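Local coordinates for protein HTH-type transcriptional repressor Rv2887 (Mycobacterium tuberculosis, PDB 5HSM) that represses transcription by binding, as a homodimer, to promoters including that of a methyltransferase gene, and also binds salicylate, para-aminosalicylic acid and gemfibrozil, at residues A[39-44]-A[133-138]; A[47-52]-A[129-134]; A[56-61]-A[91-96]; A[98-103]-A[114-119]. One frame throughout, in Å; residues are numbered along the deposited sequence.

Contacts 1 and 2 lie in succession along one pair of helices, 29-49 and 118-139, their centres about 9 Å apart; they share Ala134 and meet where Arg137 packs on Ala48. Contact 3, inside the winged helix-turn-helix, touches contact 2 through Phe59, which packs against Leu49 and Val131. Contact 4 closes the base of the wing, with its centre about 10 Å from that of contact 3, and joins it through Leu94. Salicylate is bound by Arg63 and Asp135, whose side chains are about 12 Å apart: Asp135 belongs to contact 1, while Arg63 follows closely after contact 3 in the chain. Contacts 1, 2 and 3 all border the second subunit.

Contact 1: residues A[39-44]-A[133-138]; sequences AVLRPE and AADARV
Val138 sets its CG2 methyl against Val40, Leu41 and Glu44, forming the tightly packed part of the contact between helix segments 39-44 and 133-138. This CG2 lies 3.9 Å from CD1 of Leu41, the two side chains crossing at about a right angle, and is equally near CG of Glu44. Beside it, Ala134 touches the same methylene, its CB 3.8 Å from CG of Glu44, and the small residue lets CA of Ala134 come within 6.0 Å of CA of Glu44. Glu44 thus serves both halves of the contact: its aliphatic part packs inward, whereas a bend at chi2 (87°) carries the carboxylate to the solvent side. There NE of the exposed Arg137 donates to OE2 of Glu44 over 2.8 Å in a salt bridge. The oxygen sits at the guanidinium edge, close to its plane, although the carboxylate is turned 44° against it. A water adds a second link, donating to Glu44 O at 2.7 Å and accepting from Arg137 NH2. Away from the salt bridge, Asp135, a salicylate-binding residue, is buried, and its carboxylate accepts hydrogen bonds from Gly31 N and Leu30 N of the second subunit. The segments run roughly antiparallel at 141°, as two helices of the MarR-family dimerisation domain beside its ligand site.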
loop_
_atom_site.group_PDB
_atom_site.type_symbol
_atom_site.label_atom_id
_atom_site.label_comp_id
_atom_site.label_asym_id
_atom_site.label_seq_id
_atom_site.Cartn_x
_atom_site.Cartn_y
_atom_site.Cartn_z
ATOM N N ALA A 39 4.733 -8.024 1.449
ATOM C CA ALA A 39 5.535 -7.974 2.667
ATOM C C ALA A 39 6.835 -8.755 2.508
ATOM O O ALA A 39 7.702 -8.724 3.391
ATOM C CB ALA A 39 4.742 -8.503 3.849
ATOM N N VAL A 40 6.961 -9.484 1.406
ATOM C CA VAL A 40 8.274 -10.029 1.032
ATOM C C VAL A 40 9.037 -9.065 0.117
ATOM O O VAL A 40 10.248 -8.832 0.285
ATOM C CB VAL A 40 8.123 -11.408 0.349
ATOM C CG1 VAL A 40 9.397 -11.808 -0.393
ATOM C CG2 VAL A 40 7.733 -12.464 1.389
ATOM N N LEU A 41 8.322 -8.483 -0.843
ATOM C CA LEU A 41 8.937 -7.586 -1.818
ATOM C C LEU A 41 9.459 -6.302 -1.190
ATOM O O LEU A 41 10.526 -5.811 -1.576
ATOM C CB LEU A 41 7.939 -7.234 -2.934
ATOM C CG LEU A 41 8.497 -6.460 -4.126
ATOM C CD1 LEU A 41 9.696 -7.186 -4.735
ATOM C CD2 LEU A 41 7.419 -6.265 -5.180
ATOM N N ARG A 42 8.720 -5.750 -0.234
ATOM C CA ARG A 42 9.133 -4.480 0.363
ATOM C C ARG A 42 10.477 -4.608 1.104
ATOM O O ARG A 42 11.382 -3.786 0.888
ATOM C CB ARG A 42 8.054 -3.933 1.304
ATOM C CG ARG A 42 8.246 -2.473 1.623
ATOM C CD ARG A 42 7.505 -2.060 2.886
ATOM N NE ARG A 42 7.984 -0.772 3.402
ATOM C CZ ARG A 42 9.230 -0.514 3.806
ATOM N NH1 ARG A 42 10.167 -1.458 3.793
ATOM N NH2 ARG A 42 9.540 0.700 4.246
ATOM N N PRO A 43 10.631 -5.629 1.964
ATOM C CA PRO A 43 11.959 -5.791 2.575
ATOM C C PRO A 43 13.052 -6.127 1.579
ATOM O O PRO A 43 14.193 -5.747 1.815
ATOM C CB PRO A 43 11.771 -6.967 3.541
ATOM C CG PRO A 43 10.329 -7.045 3.789
ATOM C CD PRO A 43 9.642 -6.543 2.572
ATOM N N GLU A 44 12.737 -6.859 0.515
ATOM C CA GLU A 44 13.755 -7.177 -0.491
ATOM C C GLU A 44 14.279 -5.888 -1.135
ATOM O O GLU A 44 15.497 -5.695 -1.305
ATOM C CB GLU A 44 13.190 -8.126 -1.558
ATOM C CG GLU A 44 14.219 -8.629 -2.582
ATOM C CD GLU A 44 14.956 -9.877 -2.134
ATOM O OE1 GLU A 44 14.528 -10.508 -1.142
ATOM O OE2 GLU A 44 15.975 -10.224 -2.771
ATOM N N ALA A 133 16.544 -5.459 -9.990
ATOM C CA ALA A 133 17.189 -6.720 -9.650
ATOM C C ALA A 133 16.473 -7.395 -8.467
ATOM O O ALA A 133 16.281 -8.619 -8.474
ATOM C CB ALA A 133 18.669 -6.509 -9.332
ATOM N N ALA A 134 16.083 -6.611 -7.463
ATOM C CA ALA A 134 15.316 -7.165 -6.316
ATOM C C ALA A 134 14.029 -7.836 -6.772
ATOM O O ALA A 134 13.653 -8.938 -6.309
ATOM C CB ALA A 134 14.992 -6.070 -5.314
ATOM N N ASP A 135 13.340 -7.153 -7.682
ATOM C CA ASP A 135 12.105 -7.679 -8.256
ATOM C C ASP A 135 12.334 -9.044 -8.890
ATOM O O ASP A 135 11.578 -10.012 -8.652
ATOM C CB ASP A 135 11.566 -6.704 -9.299
ATOM C CG ASP A 135 10.128 -7.014 -9.712
ATOM O OD1 ASP A 135 9.215 -6.561 -9.005
ATOM O OD2 ASP A 135 9.916 -7.680 -10.753
ATOM N N ALA A 136 13.388 -9.122 -9.702
ATOM C CA ALA A 136 13.727 -10.384 -10.354
ATOM C C ALA A 136 14.070 -11.481 -9.347
ATOM O O ALA A 136 13.750 -12.654 -9.562
ATOM C CB ALA A 136 14.898 -10.184 -11.331
ATOM N N ARG A 137 14.747 -11.111 -8.262
ATOM C CA ARG A 137 15.102 -12.095 -7.241
ATOM C C ARG A 137 13.866 -12.709 -6.603
ATOM O O ARG A 137 13.844 -13.912 -6.312
ATOM C CB ARG A 137 15.979 -11.475 -6.153
ATOM C CG ARG A 137 17.428 -11.282 -6.586
ATOM C CD ARG A 137 18.319 -11.032 -5.391
ATOM N NE ARG A 137 18.015 -9.785 -4.682
ATOM C CZ ARG A 137 18.465 -8.591 -5.052
ATOM N NH1 ARG A 137 19.204 -8.457 -6.152
ATOM N NH2 ARG A 137 18.174 -7.524 -4.326
ATOM N N VAL A 138 12.848 -11.893 -6.358
ATOM C CA VAL A 138 11.611 -12.477 -5.812
ATOM C C VAL A 138 10.889 -13.355 -6.836
ATOM O O VAL A 138 10.493 -14.494 -6.534
ATOM C CB VAL A 138 10.654 -11.397 -5.289
ATOM C CG1 VAL A 138 9.328 -12.020 -4.884
ATOM C CG2 VAL A 138 11.294 -10.688 -4.098
HETATM O O HOH W 1 17.353 -7.582 -1.641
#

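Contact 2: residues A[47-52]-A[129-134]; sequences AALSPL and AVVRAA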
loop_
_atom_site.group_PDB
_atom_site.type_symbol
_atom_site.label_atom_id
_atom_site.label_comp_id
_atom_site.label_asym_id
_atom_site.label_seq_id
_atom_site.Cartn_x
_atom_site.Cartn_y
_atom_site.Cartn_z
ATOM N N ALA A 47 16.242 -3.772 1.455
ATOM C CA ALA A 47 17.561 -4.355 1.682
ATOM C C ALA A 47 18.491 -4.070 0.511
ATOM O O ALA A 47 19.694 -3.869 0.705
ATOM C CB ALA A 47 17.462 -5.849 1.916
ATOM N N ALA A 48 17.938 -4.063 -0.701
ATOM C CA ALA A 48 18.732 -3.747 -1.890
ATOM C C ALA A 48 19.167 -2.282 -1.918
ATOM O O ALA A 48 20.258 -1.943 -2.404
ATOM C CB ALA A 48 17.947 -4.081 -3.147
ATOM N N LEU A 49 18.314 -1.408 -1.402
ATOM C CA LEU A 49 18.623 0.027 -1.381
ATOM C C LEU A 49 19.569 0.428 -0.254
ATOM O O LEU A 49 20.286 1.426 -0.358
ATOM C CB LEU A 49 17.346 0.827 -1.252
ATOM C CG LEU A 49 16.473 0.779 -2.505
ATOM C CD1 LEU A 49 15.109 1.303 -2.155
ATOM C CD2 LEU A 49 17.097 1.620 -3.632
ATOM N N SER A 50 19.559 -0.337 0.828
ATOM C CA SER A 50 20.359 0.043 1.994
ATOM C C SER A 50 21.847 0.324 1.702
ATOM O O SER A 50 22.360 1.342 2.149
ATOM C CB SER A 50 20.239 -1.025 3.082
ATOM O OG SER A 50 20.883 -0.576 4.261
ATOM N N PRO A 51 22.540 -0.541 0.937
ATOM C CA PRO A 51 23.965 -0.243 0.692
ATOM C C PRO A 51 24.203 1.053 -0.075
ATOM O O PRO A 51 25.320 1.568 -0.072
ATOM C CB PRO A 51 24.433 -1.431 -0.148
ATOM C CG PRO A 51 23.462 -2.531 0.190
ATOM C CD PRO A 51 22.152 -1.836 0.346
ATOM N N LEU A 52 23.162 1.559 -0.732
ATOM C CA LEU A 52 23.246 2.805 -1.469
ATOM C C LEU A 52 22.903 3.994 -0.582
ATOM O O LEU A 52 22.851 5.133 -1.054
ATOM C CB LEU A 52 22.300 2.776 -2.670
ATOM C CG LEU A 52 22.717 2.116 -3.985
ATOM C CD1 LEU A 52 23.209 0.703 -3.796
ATOM C CD2 LEU A 52 21.519 2.132 -4.920
ATOM N N ALA A 129 18.183 0.479 -10.923
ATOM C CA ALA A 129 18.754 -0.808 -11.307
ATOM C C ALA A 129 18.709 -1.854 -10.177
ATOM O O ALA A 129 18.293 -3.010 -10.403
ATOM C CB ALA A 129 20.194 -0.615 -11.791
ATOM N N VAL A 130 19.122 -1.478 -8.965
ATOM C CA VAL A 130 19.091 -2.483 -7.887
ATOM C C VAL A 130 17.648 -2.882 -7.518
ATOM O O VAL A 130 17.404 -4.015 -7.106
ATOM C CB VAL A 130 19.848 -2.027 -6.602
ATOM C CG1 VAL A 130 21.220 -1.422 -6.960
ATOM C CG2 VAL A 130 19.015 -1.081 -5.768
ATOM N N VAL A 131 16.691 -1.969 -7.682
ATOM C CA VAL A 131 15.292 -2.323 -7.413
ATOM C C VAL A 131 14.762 -3.324 -8.459
ATOM O O VAL A 131 14.081 -4.297 -8.114
ATOM C CB VAL A 131 14.414 -1.066 -7.364
ATOM C CG1 VAL A 131 12.936 -1.427 -7.302
ATOM C CG2 VAL A 131 14.800 -0.211 -6.153
ATOM N N ARG A 132 15.094 -3.110 -9.734
ATOM C CA ARG A 132 14.696 -4.079 -10.762
ATOM C C ARG A 132 15.299 -5.460 -10.479
ATOM O O ARG A 132 14.644 -6.504 -10.686
ATOM C CB ARG A 132 15.111 -3.600 -12.154
ATOM C CG ARG A 132 14.493 -2.257 -12.532
ATOM C CD ARG A 132 14.656 -1.952 -14.026
ATOM N NE ARG A 132 13.673 -2.687 -14.820
ATOM C CZ ARG A 132 12.404 -2.310 -14.974
ATOM N NH1 ARG A 132 11.957 -1.208 -14.389
ATOM N NH2 ARG A 132 11.575 -3.040 -15.708
ATOM N N ALA A 133 16.544 -5.459 -9.990
ATOM C CA ALA A 133 17.189 -6.720 -9.650
ATOM C C ALA A 133 16.473 -7.395 -8.467
ATOM O O ALA A 133 16.281 -8.619 -8.474
ATOM C CB ALA A 133 18.669 -6.509 -9.332
ATOM N N ALA A 134 16.083 -6.611 -7.463
ATOM C CA ALA A 134 15.316 -7.165 -6.316
ATOM C C ALA A 134 14.029 -7.836 -6.772
ATOM O O ALA A 134 13.653 -8.938 -6.309
ATOM C CB ALA A 134 14.992 -6.070 -5.314
#
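Val130 and Ala48 meet where the C-terminal part of helix 29-49 packs on helix 118-139, at the junction of the dimerisation helices with the winged helix-turn-helix domain of this MarR-family protein. The rotation of Val130 decides much of the fit. At chi1 -46° its CG1 stands opposite the carbonyl carbon, while CG2 occupies the crowded position between N and C and is aimed across the interface. CG2 approaches the backbone oxygen Ala48 O to 3.7 Å and also touches CB of Ala48, so this one methyl meets both the backbone and the side chain of Ala48. Leu49 places CG beside its own backbone N (chi1 -70°); chi2 of 166° extends CD1, and the folded-back branch CD2 lies against two valines at once, 3.9 Å from CG2 of Val130 and equally close to CG2 of Val131, the leucine crossing both side chains at a slant. In Leu52, within the 3-10 turn that follows, the branches are exchanged: with chi2 53° CD2 is the extended one, and it meets Val130 tip to tip. The side chains that meet are all apolar, and Phe59 of helix 56-67 extends the packing onto both Leu49 and Val131. Ala25 of the second subunit also packs on Val131. At one end CB of Ala48 faces CB of Ala134 at 4.2 Å; at the other, CD2 of Leu52 meets CG1 of Val130 at 4.1 Å.

Contact 3: residues A[56-61]-A[91-96]; sequences LPEFVC and LRKLED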
loop_
_atom_site.group_PDB
_atom_site.type_symbol
_atom_site.label_atom_id
_atom_site.label_comp_id
_atom_site.label_asym_id
_atom_site.label_seq_id
_atom_site.Cartn_x
_atom_site.Cartn_y
_atom_site.Cartn_z
ATOM N N LEU A 56 13.395 3.235 1.310
ATOM C CA LEU A 56 12.397 3.161 0.250
ATOM C C LEU A 56 11.727 4.526 -0.050
ATOM O O LEU A 56 11.623 4.917 -1.216
ATOM C CB LEU A 56 11.359 2.090 0.606
ATOM C CG LEU A 56 10.465 1.590 -0.522
ATOM C CD1 LEU A 56 11.319 1.292 -1.715
ATOM C CD2 LEU A 56 9.742 0.332 -0.084
ATOM N N PRO A 57 11.280 5.269 0.986
ATOM C CA PRO A 57 10.682 6.576 0.666
ATOM C C PRO A 57 11.659 7.570 0.012
ATOM O O PRO A 57 11.276 8.363 -0.868
ATOM C CB PRO A 57 10.230 7.092 2.035
ATOM C CG PRO A 57 10.047 5.861 2.861
ATOM C CD PRO A 57 11.128 4.941 2.420
ATOM N N GLU A 58 12.920 7.526 0.433
ATOM C CA GLU A 58 13.954 8.340 -0.200
ATOM C C GLU A 58 14.110 7.984 -1.666
ATOM O O GLU A 58 14.203 8.873 -2.524
ATOM C CB GLU A 58 15.298 8.175 0.534
ATOM C CG GLU A 58 15.313 8.905 1.861
ATOM C CD GLU A 58 16.454 8.480 2.779
ATOM O OE1 GLU A 58 17.303 7.661 2.363
ATOM O OE2 GLU A 58 16.485 8.973 3.929
ATOM N N PHE A 59 14.138 6.687 -1.965
ATOM C CA PHE A 59 14.208 6.264 -3.356
ATOM C C PHE A 59 12.995 6.738 -4.165
ATOM O O PHE A 59 13.142 7.223 -5.282
ATOM C CB PHE A 59 14.319 4.752 -3.473
ATOM C CG PHE A 59 14.169 4.274 -4.877
ATOM C CD1 PHE A 59 15.107 4.626 -5.841
ATOM C CD2 PHE A 59 13.078 3.515 -5.252
ATOM C CE1 PHE A 59 14.957 4.207 -7.157
ATOM C CE2 PHE A 59 12.919 3.091 -6.558
ATOM C CZ PHE A 59 13.864 3.432 -7.512
ATOM N N VAL A 60 11.801 6.590 -3.607
ATOM C CA VAL A 60 10.588 7.040 -4.302
ATOM C C VAL A 60 10.667 8.543 -4.644
ATOM O O VAL A 60 10.401 8.955 -5.793
ATOM C CB VAL A 60 9.341 6.726 -3.460
ATOM C CG1 VAL A 60 8.102 7.379 -4.050
ATOM C CG2 VAL A 60 9.140 5.201 -3.376
ATOM N N CYS A 61 11.071 9.352 -3.666
ATOM C CA CYS A 61 11.272 10.787 -3.893
ATOM C C CYS A 61 12.311 11.065 -4.989
ATOM O O CYS A 61 12.063 11.825 -5.930
ATOM C CB CYS A 61 11.701 11.475 -2.594
ATOM S SG CYS A 61 12.063 13.242 -2.750
ATOM N N LEU A 91 13.285 14.722 1.838
ATOM C CA LEU A 91 14.045 15.691 1.079
ATOM C C LEU A 91 15.266 16.202 1.842
ATOM O O LEU A 91 16.320 16.406 1.258
ATOM C CB LEU A 91 13.149 16.865 0.689
ATOM C CG LEU A 91 12.204 16.591 -0.480
ATOM C CD1 LEU A 91 11.243 17.752 -0.630
ATOM C CD2 LEU A 91 13.012 16.397 -1.757
ATOM N N ARG A 92 15.120 16.421 3.143
ATOM C CA ARG A 92 16.246 16.861 3.963
ATOM C C ARG A 92 17.335 15.795 3.972
ATOM O O ARG A 92 18.512 16.095 3.757
ATOM C CB ARG A 92 15.795 17.180 5.393
ATOM C CG ARG A 92 16.921 17.611 6.325
ATOM C CD ARG A 92 17.654 18.837 5.787
ATOM N NE ARG A 92 18.717 19.286 6.684
ATOM C CZ ARG A 92 19.690 20.122 6.329
ATOM N NH1 ARG A 92 19.741 20.600 5.091
ATOM N NH2 ARG A 92 20.613 20.476 7.212
ATOM N N LYS A 93 16.948 14.544 4.207
ATOM C CA LYS A 93 17.942 13.473 4.209
ATOM C C LYS A 93 18.626 13.322 2.844
ATOM O O LYS A 93 19.828 13.047 2.778
ATOM C CB LYS A 93 17.308 12.152 4.640
ATOM C CG LYS A 93 17.055 12.082 6.135
ATOM C CD LYS A 93 16.084 10.973 6.496
ATOM C CE LYS A 93 15.603 11.121 7.934
ATOM N NZ LYS A 93 16.507 11.989 8.742
ATOM N N LEU A 94 17.880 13.525 1.760
ATOM C CA LEU A 94 18.487 13.462 0.430
ATOM C C LEU A 94 19.430 14.638 0.168
ATOM O O LEU A 94 20.455 14.474 -0.501
ATOM C CB LEU A 94 17.410 13.399 -0.652
ATOM C CG LEU A 94 16.687 12.055 -0.779
ATOM C CD1 LEU A 94 15.522 12.155 -1.753
ATOM C CD2 LEU A 94 17.655 10.997 -1.244
ATOM N N GLU A 95 19.093 15.817 0.688
ATOM C CA GLU A 95 19.993 16.963 0.581
ATOM C C GLU A 95 21.279 16.647 1.329
ATOM O O GLU A 95 22.382 16.897 0.834
ATOM C CB GLU A 95 19.357 18.235 1.146
ATOM C CG GLU A 95 18.160 18.752 0.365
ATOM C CD GLU A 95 17.349 19.763 1.156
ATOM O OE1 GLU A 95 17.847 20.227 2.204
ATOM O OE2 GLU A 95 16.214 20.083 0.736
ATOM N N ASP A 96 21.127 16.079 2.521
ATOM C CA ASP A 96 22.269 15.703 3.351
ATOM C C ASP A 96 23.242 14.780 2.628
ATOM O O ASP A 96 24.455 14.823 2.875
ATOM C CB ASP A 96 21.803 15.017 4.644
ATOM C CG ASP A 96 21.118 15.967 5.597
ATOM O OD1 ASP A 96 21.150 17.185 5.341
ATOM O OD2 ASP A 96 20.594 15.496 6.634
#
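With SG swung opposite the backbone N (chi1 177°), Cys61 reaches across to Leu91 and Leu94, while Leu94 turns CG opposite its carbonyl carbon (chi1 -74°) and spreads its two methyls over helix segment 56-61. The contact lies in the core of the winged helix-turn-helix domain: helix 84-96, which in MarR-family proteins corresponds to the DNA-recognition helix, crosses helix 56-67 nearly at right angles (82° between the segments, axes 9.9 Å apart at their closest). Leu94 touches both Glu58 and Cys61. CD1 of Leu94 rests 3.6 Å from the backbone O of Glu58 and also touches SG of Cys61, whereas CD2 lies against CB of Glu58. Beside this packing, the extended Glu58 side chain crosses that of Lys93 at about a right angle. OE2 of Glu58 meets methylenes instead of the amine: it is 3.3 Å from CD of Lys93 but 5.7 Å from NZ of Lys93, so any attraction between the opposite charges acts at a distance. The other carboxylate oxygen, OE1, accepts a hydrogen bond from Thr55 N, just before the helix, which holds one end of the buried carboxylate. Met87 and Val90 of helix 84-96 extend the apolar patch around Cys61. The sulfur meets both leucines: SG of Cys61 is 3.8 Å from CD1 of Leu94 and only 3.4 Å from CD2 of Leu91.

Contact 4: residues A[98-103]-A[114-119]; sequences GAVARP and ATLTAR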
loop_
_atom_site.group_PDB
_atom_site.type_symbol
_atom_site.label_atom_id
_atom_site.label_comp_id
_atom_site.label_asym_id
_atom_site.label_seq_id
_atom_site.Cartn_x
_atom_site.Cartn_y
_atom_site.Cartn_z
ATOM N N GLY A 98 23.728 14.834 -0.525
ATOM C CA GLY A 98 24.197 15.533 -1.715
ATOM C C GLY A 98 23.514 15.088 -2.996
ATOM O O GLY A 98 24.004 15.344 -4.107
ATOM N N ALA A 99 22.364 14.437 -2.844
ATOM C CA ALA A 99 21.609 13.911 -3.980
ATOM C C ALA A 99 20.557 14.907 -4.465
ATOM O O ALA A 99 20.228 14.956 -5.654
ATOM C CB ALA A 99 20.951 12.594 -3.599
ATOM N N VAL A 100 20.020 15.680 -3.529
ATOM C CA VAL A 100 19.048 16.716 -3.837
ATOM C C VAL A 100 19.684 18.076 -3.586
ATOM O O VAL A 100 20.315 18.284 -2.544
ATOM C CB VAL A 100 17.760 16.539 -2.997
ATOM C CG1 VAL A 100 16.941 17.822 -2.953
ATOM C CG2 VAL A 100 16.924 15.388 -3.556
ATOM N N ALA A 101 19.532 18.997 -4.538
ATOM C CA ALA A 101 20.222 20.286 -4.459
ATOM C C ALA A 101 19.672 21.157 -3.328
ATOM O O ALA A 101 18.515 21.014 -2.935
ATOM C CB ALA A 101 20.128 21.020 -5.800
ATOM N N ARG A 102 20.507 22.050 -2.802
ATOM C CA ARG A 102 20.118 22.901 -1.678
ATOM C C ARG A 102 19.048 23.910 -2.101
ATOM O O ARG A 102 19.214 24.624 -3.075
ATOM C CB ARG A 102 21.347 23.603 -1.100
ATOM C CG ARG A 102 22.326 22.650 -0.457
ATOM C CD ARG A 102 21.698 22.033 0.777
ATOM N NE ARG A 102 22.621 21.118 1.430
ATOM C CZ ARG A 102 23.545 21.498 2.304
ATOM N NH1 ARG A 102 23.661 22.778 2.639
ATOM N NH2 ARG A 102 24.351 20.595 2.844
ATOM N N PRO A 103 17.931 23.948 -1.373
ATOM C CA PRO A 103 16.710 24.679 -1.746
ATOM C C PRO A 103 16.881 26.189 -1.855
ATOM O O PRO A 103 17.108 26.673 -2.960
ATOM C CB PRO A 103 15.757 24.346 -0.604
ATOM C CG PRO A 103 16.647 23.990 0.528
ATOM C CD PRO A 103 17.789 23.270 -0.077
ATOM N N ALA A 114 12.289 21.325 -5.744
ATOM C CA ALA A 114 13.494 20.529 -5.519
ATOM C C ALA A 114 14.023 19.942 -6.820
ATOM O O ALA A 114 13.267 19.658 -7.755
ATOM C CB ALA A 114 13.229 19.422 -4.514
ATOM N N THR A 115 15.334 19.767 -6.869
ATOM C CA THR A 115 15.994 19.201 -8.033
ATOM C C THR A 115 17.093 18.252 -7.608
ATOM O O THR A 115 17.600 18.332 -6.487
ATOM C CB THR A 115 16.621 20.286 -8.932
ATOM O OG1 THR A 115 17.517 21.094 -8.155
ATOM C CG2 THR A 115 15.553 21.165 -9.540
ATOM N N LEU A 116 17.472 17.369 -8.518
ATOM C CA LEU A 116 18.595 16.482 -8.272
ATOM C C LEU A 116 19.903 17.128 -8.713
ATOM O O LEU A 116 19.941 17.902 -9.681
ATOM C CB LEU A 116 18.409 15.167 -9.013
ATOM C CG LEU A 116 17.121 14.390 -8.760
ATOM C CD1 LEU A 116 17.270 13.029 -9.405
ATOM C CD2 LEU A 116 16.884 14.263 -7.255
ATOM N N THR A 117 20.972 16.774 -8.005
ATOM C CA THR A 117 22.342 17.110 -8.387
ATOM C C THR A 117 22.840 16.061 -9.370
ATOM O O THR A 117 22.145 15.073 -9.621
ATOM C CB THR A 117 23.263 17.116 -7.165
ATOM O OG1 THR A 117 23.232 15.813 -6.565
ATOM C CG2 THR A 117 22.790 18.134 -6.143
ATOM N N ALA A 118 24.050 16.241 -9.899
ATOM C CA ALA A 118 24.663 15.192 -10.715
ATOM C C ALA A 118 24.730 13.862 -9.939
ATOM O O ALA A 118 24.390 12.789 -10.464
ATOM C CB ALA A 118 26.066 15.625 -11.183
ATOM N N ARG A 119 25.148 13.946 -8.680
ATOM C CA ARG A 119 25.219 12.768 -7.816
ATOM C C ARG A 119 23.844 12.142 -7.629
ATOM O O ARG A 119 23.694 10.915 -7.631
ATOM C CB ARG A 119 25.813 13.136 -6.458
ATOM C CG ARG A 119 25.878 11.968 -5.474
ATOM C CD ARG A 119 26.522 12.384 -4.159
ATOM N NE ARG A 119 27.874 12.903 -4.359
ATOM C CZ ARG A 119 28.713 13.186 -3.370
ATOM N NH1 ARG A 119 28.337 12.997 -2.109
ATOM N NH2 ARG A 119 29.926 13.655 -3.639
#
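The backbones of 98-103 and 114-119 run antiparallel through a single bridge, in which Val100 and Leu116 form a non-hydrogen-bonded pair, CA of Val100 4.5 Å from CA of Leu116, flanked by hydrogen bonds from Ala101 N to Thr115 O (2.8 Å) and from Thr117 N to Ala99 O (3.1 Å). Two CA-H...O contacts add to the grip, including one from CA of Leu116 to the same Ala99 O. Thr117 is the side chain that hydrogen-bonds across the contact. Its chi1 of 59° sets OG1 between N and the carbonyl carbon, where the hydroxyl donates to Gly98 O over a short 2.6 Å and accepts from Gly120 N, acting as N-cap of helix 118-139. The other branch, CG2 of Thr117, lies over the backbone and CB of Ala101. Gly98, with positive phi (73°), closes helix 84-96 in a Schellman motif, and its oxygen also rests against CB of Arg119. The side chains of Val100 and Leu116 cross obliquely, CG2 of Val100 3.9 Å from CD2 of Leu116. The bridge forms the base of the winged-helix wing, whose tip, 104-110, is not modelled. Val100 and Ala114 pack on helix 84-96, through Leu94 and Leu91 respectively, while Leu116 packs on Leu62, Leu65 and Ser66 of helix 56-67, so the wing base is seated across both helices.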